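Local coordinates for protein tryptophan--tRNA ligase (Campylobacter jejuni subsp. jejuni, PDB 3TZL) that catalyses the ATP-dependent attachment of tryptophan to its cognate tRNA, as expected of a dimeric class I aminoacyl-tRNA synthetase, at residues L56-N59 and S60-A63. Residues are numbered along the deposited sequence; the frame is centred on the assembly and turned at random.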
ATOM      1  N   LEU B  56      14.213 -13.643   2.926  1.00 38.41           N
ATOM      2  CA  LEU B  56      13.939 -12.490   2.075  1.00 33.32           C
ATOM      3  C   LEU B  56      15.055 -11.461   2.157  1.00 35.45           C
ATOM      4  O   LEU B  56      15.469 -10.891   1.140  1.00 33.86           O
ATOM      5  CB  LEU B  56      12.609 -11.861   2.482  1.00 29.19           C
ATOM      6  CG  LEU B  56      11.424 -12.743   2.118  1.00 33.10           C
ATOM      7  CD1 LEU B  56      10.117 -12.116   2.592  1.00 30.09           C
ATOM      8  CD2 LEU B  56      11.416 -12.951   0.588  1.00 34.75           C
ATOM      9  N   LYS B  57      15.535 -11.224   3.375  1.00 38.53           N
ATOM     10  CA  LYS B  57      16.597 -10.248   3.594  1.00 39.98           C
ATOM     11  C   LYS B  57      17.866 -10.688   2.867  1.00 36.69           C
ATOM     12  O   LYS B  57      18.530  -9.882   2.239  1.00 42.16           O
ATOM     13  CB  LYS B  57      16.859 -10.055   5.093  1.00 42.25           C
ATOM     14  CG  LYS B  57      17.794  -8.897   5.440  1.00 47.90           C
ATOM     15  CD  LYS B  57      17.843  -8.647   6.962  1.00 50.15           C
ATOM     16  CE  LYS B  57      18.466  -7.288   7.291  1.00 53.70           C
ATOM     17  NZ  LYS B  57      18.045  -6.733   8.627  1.00 54.41           N
ATOM     18  N   GLN B  58      18.181 -11.975   2.939  1.00 37.10           N
ATOM     19  CA  GLN B  58      19.377 -12.497   2.290  1.00 38.06           C
ATOM     20  C   GLN B  58      19.269 -12.487   0.778  1.00 37.53           C
ATOM     21  O   GLN B  58      20.229 -12.153   0.086  1.00 36.44           O
ATOM     22  CB  GLN B  58      19.705 -13.919   2.780  1.00 46.99           C
ATOM     23  CG  GLN B  58      20.533 -13.966   4.058  1.00 55.65           C
ATOM     24  CD  GLN B  58      21.691 -12.974   4.048  1.00 64.29           C
ATOM     25  OE1 GLN B  58      22.609 -13.068   3.222  1.00 65.29           O
ATOM     26  NE2 GLN B  58      21.641 -12.006   4.961  1.00 68.43           N
ATOM     27  N   ASN B  59      18.111 -12.884   0.255  1.00 32.13           N
ATOM     28  CA  ASN B  59      17.906 -12.822  -1.182  1.00 32.55           C
ATOM     29  C   ASN B  59      18.145 -11.421  -1.728  1.00 34.98           C
ATOM     30  O   ASN B  59      18.692 -11.267  -2.814  1.00 37.33           O
ATOM     31  CB  ASN B  59      16.504 -13.305  -1.565  1.00 37.13           C
ATOM     32  CG  ASN B  59      16.379 -14.806  -1.481  1.00 41.69           C
ATOM     33  OD1 ASN B  59      17.348 -15.493  -1.147  1.00 38.59           O
ATOM     34  ND2 ASN B  59      15.184 -15.324  -1.760  1.00 44.85           N
ATOM     35  N   SER B  60      17.744 -10.401  -0.974  1.00 34.28           N
ATOM     36  CA  SER B  60      17.916  -9.028  -1.447  1.00 32.98           C
ATOM     37  C   SER B  60      19.390  -8.655  -1.505  1.00 29.12           C
ATOM     38  O   SER B  60      19.847  -8.061  -2.495  1.00 31.57           O
ATOM     39  CB  SER B  60      17.160  -8.042  -0.551  1.00 33.85           C
ATOM     40  OG  SER B  60      15.760  -8.207  -0.715  1.00 34.75           O
ATOM     41  N   LEU B  61      20.128  -8.979  -0.435  1.00 28.44           N
ATOM     42  CA  LEU B  61      21.559  -8.705  -0.393  1.00 28.62           C
ATOM     43  C   LEU B  61      22.251  -9.466  -1.540  1.00 35.47           C
ATOM     44  O   LEU B  61      23.029  -8.877  -2.295  1.00 38.75           O
ATOM     45  CB  LEU B  61      22.153  -9.106   0.962  1.00 32.57           C
ATOM     46  CG  LEU B  61      21.751  -8.306   2.203  1.00 38.50           C
ATOM     47  CD1 LEU B  61      22.558  -8.750   3.413  1.00 37.16           C
ATOM     48  CD2 LEU B  61      21.913  -6.795   1.981  1.00 38.42           C
ATOM     49  N   LYS B  62      21.945 -10.759  -1.693  1.00 33.87           N
ATOM     50  CA  LYS B  62      22.547 -11.555  -2.777  1.00 33.81           C
ATOM     51  C   LYS B  62      22.225 -11.017  -4.154  1.00 36.74           C
ATOM     52  O   LYS B  62      23.077 -10.990  -5.033  1.00 37.75           O
ATOM     53  CB  LYS B  62      22.137 -13.021  -2.689  1.00 40.20           C
ATOM     54  CG  LYS B  62      22.585 -13.698  -1.409  1.00 50.80           C
ATOM     55  CD  LYS B  62      22.433 -15.221  -1.465  1.00 59.27           C
ATOM     56  CE  LYS B  62      21.009 -15.678  -1.790  1.00 64.40           C
ATOM     57  NZ  LYS B  62      20.919 -16.424  -3.095  1.00 68.33           N
ATOM     58  N   ALA B  63      20.984 -10.590  -4.347  1.00 35.45           N
ATOM     59  CA  ALA B  63      20.602 -10.067  -5.654  1.00 36.36           C
ATOM     60  C   ALA B  63      21.373  -8.784  -5.970  1.00 33.47           C
ATOM     61  O   ALA B  63      21.863  -8.609  -7.077  1.00 34.90           O
ATOM     62  CB  ALA B  63      19.114  -9.837  -5.744  1.00 39.23           C
TER
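With chi1 at -75° in Asn59 and -62° in Lys62, CG of each residue stands anti to its own carbonyl carbon, and the two side chains run alongside each other in the same direction, one turn apart on a single helix. The folded end of the lysine leaves its CE 3.7 Å from Asn59 OD1. The ammonium nitrogen stays farther off, with Lys62 NZ 4.2 Å from Asn59 OD1, so this is a van der Waals approach of a methylene to the amide oxygen, in which any electrostatic attraction is probably modest. A bend at chi2 turns the Gln58 amide toward Leu61, where NE2 comes 3.7 Å from Leu61 CD1 and the two side chains cross at a slant.

Four successive i to i+4 backbone hydrogen bonds define the segment as regular alpha-helix. The straightest runs from Lys62 N to Gln58 O, 2.8 Å long with an N-H...O angle of 174°; Lys62 CG also lies 3.2 Å from Gln58 O. Ala63 N reaches Asn59 O at the same 2.8 Å, but less linearly.

Leu56 and Ala63 share one face, two turns apart: Leu56 touches Ser50, and buried Ala63 packs on Pro12 of the predicted ATP-binding loop after strand 5-10. A phosphate ion, probably from the crystallisation liquor, lies about 4 Å from the Asn59 side chain. Leu56 and Lys57 also pack on the second subunit's C-terminal tail, at Ile320 ending its helix 291-320 and Gly321 just beyond. Helix 53-70 is the main helix of the beta-alpha-beta crossover from strand 36-41 to its parallel neighbour 78-81, within the Rossmann-type nucleotide-binding fold of class I synthetases.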